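Local coordinates for protein tRNA-splicing ligase RtcB (Thermus thermophilus, PDB 2EPG) that probably joins RNA ends bearing a 2',3'-cyclic phosphate or 3'-phosphate to 5'-hydroxyl RNA ends, using GTP and manganese, at residues V35-K40 and A470-K475; M73-W78 and S461-A466. All blocks are in the same frame, centred on the assembly; numbering follows the deposited sequence.

Contact 1 of 2, residues V35-K40 and A470-K475; sequences VFFASK and AGIGKK
Phe37 meets Ile472 and Ala470, coming from the opposite direction to Ile472, and its ring receives the two residues in different ways. The first interaction is CH-pi. The terminal methyl CD1 of Ile472 stands 3.8 Å from the centroid of the Phe37 ring, and the line joining them lies 11° off the ring normal, so the methyl sits over the face and close to its centre. The individual distances agree, with Phe37 CG 4.0 Å and Phe37 CE1 3.9 Å from Ile472 CD1. The isoleucine reaches this position because CG1 lies between the backbone N and the carbonyl carbon, while an extended second torsion (chi2 170°) carries CD1 away from its own backbone.

The second interaction is apolar contact. Ala470 CB approaches the ring obliquely and lies 3.5 Å from Phe37 CD2, while the alpha carbons of Phe37 and Ala470 are 6.8 Å apart. All three touching residues are buried, and no hydrogen bond joins the two segments; side-chain carbon alone makes the contact. Polar groups find partners elsewhere: Ala470 O is bonded by Lys399 NZ, Gly471 O by Thr397 OG1 and Ile472 O by Ser408 OG, while the Phe37 backbone pairs with Ala72 of strand 70-73.

Between the two residues that touch the ring, Gly471 has a positive phi of 82°, a value at which any side chain would collide with the carbonyl O of Ala470; two hydrogen bonds returning to the final helical turn make this a Schellman motif ending helix 462-470. The contact therefore seats a strand phenylalanine against the Schellman C-terminus of a helix and the short link to strand 474-486, within the alpha-beta fold of this RtcB family member.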
# COMPACT_ATOMS: atom_id res chain seq x y z
N VAL A 35 -4.81 -12.06 16.25
CA VAL A 35 -4.21 -13.16 15.52
C VAL A 35 -3.08 -12.61 14.68
O VAL A 35 -3.24 -11.56 14.05
CB VAL A 35 -5.25 -13.86 14.60
CG1 VAL A 35 -4.52 -14.70 13.55
CG2 VAL A 35 -6.20 -14.72 15.41
N PHE A 36 -1.93 -13.27 14.67
CA PHE A 36 -0.81 -12.81 13.85
C PHE A 36 -0.19 -13.97 13.07
O PHE A 36 -0.23 -15.12 13.51
CB PHE A 36 0.26 -12.07 14.67
CG PHE A 36 0.98 -12.93 15.69
CD1 PHE A 36 0.44 -13.13 16.96
CD2 PHE A 36 2.20 -13.51 15.38
CE1 PHE A 36 1.11 -13.89 17.91
CE2 PHE A 36 2.89 -14.29 16.32
CZ PHE A 36 2.34 -14.48 17.60
N PHE A 37 0.35 -13.65 11.90
CA PHE A 37 0.96 -14.66 11.06
C PHE A 37 2.48 -14.56 11.15
O PHE A 37 3.03 -13.46 11.08
CB PHE A 37 0.48 -14.49 9.60
CG PHE A 37 -1.02 -14.41 9.46
CD1 PHE A 37 -1.68 -13.19 9.49
CD2 PHE A 37 -1.78 -15.57 9.33
CE1 PHE A 37 -3.07 -13.11 9.41
CE2 PHE A 37 -3.17 -15.51 9.25
CZ PHE A 37 -3.82 -14.29 9.29
N ALA A 38 3.15 -15.69 11.32
CA ALA A 38 4.60 -15.65 11.42
C ALA A 38 5.28 -17.00 11.21
O ALA A 38 4.63 -18.04 11.15
CB ALA A 38 5.00 -15.08 12.77
N SER A 39 6.60 -16.96 11.10
CA SER A 39 7.42 -18.15 10.89
C SER A 39 8.00 -18.59 12.21
O SER A 39 7.95 -17.85 13.20
CB SER A 39 8.60 -17.85 9.95
OG SER A 39 8.21 -17.73 8.59
N LYS A 40 8.57 -19.79 12.24
CA LYS A 40 9.21 -20.27 13.45
C LYS A 40 10.39 -19.33 13.64
O LYS A 40 10.79 -19.02 14.76
CB LYS A 40 9.70 -21.71 13.29
CG LYS A 40 8.59 -22.74 13.48
CD LYS A 40 7.88 -22.48 14.81
CE LYS A 40 6.65 -23.34 14.99
NZ LYS A 40 5.85 -22.87 16.16
N ALA A 470 0.78 -19.33 5.45
CA ALA A 470 -0.46 -19.11 6.17
C ALA A 470 -1.67 -19.17 5.23
O ALA A 470 -2.80 -19.15 5.68
CB ALA A 470 -0.43 -17.74 6.91
N GLY A 471 -1.41 -19.23 3.93
CA GLY A 471 -2.50 -19.31 2.97
C GLY A 471 -3.15 -17.98 2.60
O GLY A 471 -4.21 -17.96 1.99
N ILE A 472 -2.51 -16.87 2.94
CA ILE A 472 -3.09 -15.56 2.63
C ILE A 472 -2.36 -14.77 1.55
O ILE A 472 -2.43 -13.54 1.52
CB ILE A 472 -3.21 -14.69 3.90
CG1 ILE A 472 -1.85 -14.50 4.56
CG2 ILE A 472 -4.16 -15.36 4.87
CD1 ILE A 472 -1.87 -13.43 5.69
N GLY A 473 -1.65 -15.48 0.67
CA GLY A 473 -0.93 -14.82 -0.39
C GLY A 473 -0.17 -15.80 -1.26
O GLY A 473 0.93 -16.22 -0.90
N LYS A 474 -0.75 -16.15 -2.41
CA LYS A 474 -0.11 -17.09 -3.31
C LYS A 474 0.99 -16.42 -4.13
O LYS A 474 0.76 -15.37 -4.74
CB LYS A 474 -1.16 -17.69 -4.25
CG LYS A 474 -0.55 -18.58 -5.33
CD LYS A 474 -1.59 -19.00 -6.36
CE LYS A 474 -2.58 -19.98 -5.79
NZ LYS A 474 -3.52 -20.47 -6.85
N LYS A 475 2.18 -17.02 -4.14
CA LYS A 475 3.30 -16.48 -4.91
C LYS A 475 3.05 -16.60 -6.39
O LYS A 475 2.65 -17.65 -6.88
CB LYS A 475 4.59 -17.22 -4.58
CG LYS A 475 5.15 -16.87 -3.23
CD LYS A 475 6.37 -17.70 -2.89
CE LYS A 475 7.51 -17.43 -3.84
NZ LYS A 475 8.71 -18.28 -3.46

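Contact 2 of 2, residues M73-W78 and S461-A466; sequences MPDIHW and SLVVEA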
# COMPACT_ATOMS: atom_id res chain seq x y z
N MSE A 73 0.49 -8.86 10.22
CA MSE A 73 1.19 -9.62 9.18
C MSE A 73 2.58 -10.10 9.63
O MSE A 73 3.10 -9.64 10.65
CB MSE A 73 1.33 -8.76 7.92
CG MSE A 73 0.00 -8.42 7.27
SE MSE A 73 -0.91 -10.06 6.77
CE MSE A 73 -2.71 -9.60 7.19
N PRO A 74 3.21 -11.01 8.86
CA PRO A 74 4.54 -11.54 9.21
C PRO A 74 5.64 -10.50 9.36
O PRO A 74 6.63 -10.75 10.04
CB PRO A 74 4.83 -12.54 8.09
CG PRO A 74 3.50 -13.03 7.72
CD PRO A 74 2.69 -11.73 7.68
N ASP A 75 5.50 -9.33 8.73
CA ASP A 75 6.54 -8.31 8.86
C ASP A 75 6.20 -7.25 9.89
O ASP A 75 6.66 -6.12 9.78
CB ASP A 75 6.78 -7.60 7.53
CG ASP A 75 5.52 -7.01 6.94
OD1 ASP A 75 5.62 -6.26 5.94
OD2 ASP A 75 4.41 -7.29 7.46
N ILE A 76 5.39 -7.61 10.88
CA ILE A 76 4.98 -6.69 11.93
C ILE A 76 6.15 -6.14 12.73
O ILE A 76 7.13 -6.84 12.99
CB ILE A 76 4.03 -7.38 12.91
CG1 ILE A 76 3.70 -6.45 14.07
CG2 ILE A 76 4.66 -8.65 13.43
CD1 ILE A 76 2.80 -7.10 15.12
N HIS A 77 6.02 -4.86 13.11
CA HIS A 77 7.02 -4.18 13.93
C HIS A 77 6.49 -2.90 14.57
O HIS A 77 5.40 -2.42 14.22
CB HIS A 77 8.30 -3.87 13.14
CG HIS A 77 8.07 -3.16 11.84
ND1 HIS A 77 8.68 -1.97 11.53
CD2 HIS A 77 7.34 -3.50 10.76
CE1 HIS A 77 8.34 -1.60 10.31
NE2 HIS A 77 7.53 -2.52 9.81
N TRP A 78 7.27 -2.36 15.51
CA TRP A 78 6.91 -1.15 16.24
C TRP A 78 6.40 -0.02 15.35
O TRP A 78 7.01 0.29 14.32
CB TRP A 78 8.10 -0.65 17.07
CG TRP A 78 7.71 0.37 18.09
CD1 TRP A 78 7.32 0.13 19.38
CD2 TRP A 78 7.51 1.78 17.87
NE1 TRP A 78 6.88 1.30 19.97
CE2 TRP A 78 6.98 2.32 19.06
CE3 TRP A 78 7.71 2.63 16.76
CZ2 TRP A 78 6.66 3.69 19.19
CZ3 TRP A 78 7.38 3.98 16.89
CH2 TRP A 78 6.86 4.50 18.10
N SER A 461 12.44 -14.26 0.76
CA SER A 461 11.72 -13.51 1.78
C SER A 461 10.97 -14.37 2.77
O SER A 461 10.12 -15.17 2.38
CB SER A 461 10.74 -12.55 1.11
OG SER A 461 10.03 -11.82 2.09
N LEU A 462 11.28 -14.19 4.05
CA LEU A 462 10.62 -14.95 5.11
C LEU A 462 9.19 -14.46 5.20
O LEU A 462 8.27 -15.25 5.41
CB LEU A 462 11.33 -14.75 6.44
CG LEU A 462 12.78 -15.26 6.54
CD1 LEU A 462 13.43 -14.67 7.78
CD2 LEU A 462 12.80 -16.79 6.59
N VAL A 463 9.00 -13.16 5.02
CA VAL A 463 7.67 -12.59 5.06
C VAL A 463 6.78 -13.27 4.02
O VAL A 463 5.73 -13.81 4.37
CB VAL A 463 7.72 -11.07 4.80
CG1 VAL A 463 6.31 -10.49 4.83
CG2 VAL A 463 8.60 -10.40 5.88
N VAL A 464 7.21 -13.26 2.76
CA VAL A 464 6.44 -13.90 1.69
C VAL A 464 6.24 -15.39 2.00
O VAL A 464 5.19 -15.96 1.69
CB VAL A 464 7.15 -13.76 0.32
CG1 VAL A 464 6.41 -14.59 -0.73
CG2 VAL A 464 7.16 -12.29 -0.11
N GLU A 465 7.25 -16.01 2.60
CA GLU A 465 7.20 -17.43 2.97
C GLU A 465 6.08 -17.65 3.99
O GLU A 465 5.27 -18.59 3.88
CB GLU A 465 8.54 -17.84 3.58
CG GLU A 465 8.66 -19.31 3.98
CD GLU A 465 9.91 -19.59 4.83
OE1 GLU A 465 9.85 -19.39 6.07
OE2 GLU A 465 10.94 -20.02 4.26
N ALA A 466 6.03 -16.79 5.00
CA ALA A 466 5.01 -16.92 6.03
C ALA A 466 3.64 -16.67 5.43
O ALA A 466 2.68 -17.40 5.69
CB ALA A 466 5.27 -15.95 7.14
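Ser461 OG is gripped twice: it accepts from Val464 N at 3.2 Å with a nearly straight N-H...O angle of 179°, and it is also hydrogen-bonded to Ala412 O. Ser461 is thus the N-cap of helix 462-470, whose first turns present Val463 and Ala466 to Pro74 and Asp75. Val463 CG2 lies 3.7 Å from Asp75 CB, and Val463 CG1 is 4.1 Å from Pro74 CB. With CG1 anti to the backbone N (chi1 179°), both methyls come against the corner, crossing the Asp75 side chain at a slant. Ala466 CB presses on the proline ring, 3.5 Å from Pro74 CG, closer than carbons normally pack. Reducing Val463 to an alanine would probably open a gap beside Asp75 CB and let the Asp75 side chain shift more easily. The nearest side-chain atoms of Asp75 and His410, the predicted guanylylated histidine, are about 3 Å apart, and Asp75 OD1 makes a weak hydrogen bond with Gly411 N. The corner is a type I turn from Met73 to Ile76, leading from strand 70-73 into strand 76-77. Ile42 of helix 40-48 touches both Pro74 and Ala466, while Val464 points away from the corner and packs on strand 391-395.

Overall arrangement
From the N terminus, the chain runs through strand 34-37, the first side of contact 1, and later through strand 70-73, its parallel neighbour, to the corner that forms contact 2. About 380 residues on, helix 462-470 closes contact 2. The following 470-475 link then closes contact 1, so the shorter loop nests within the longer one and the two do not cross. Their centres are about 8 Å apart. Direct contacts support the adjacency: Ile472 CD1 is 3.7 Å from Met73 SE (the residue is selenomethionine), and Phe37 O is 3.4 Å from Pro74 CG. Together the two contacts tie strand 34-37 and the turn after strand 70-73 to helix 462-470 and the link that leads from it into strand 474-486.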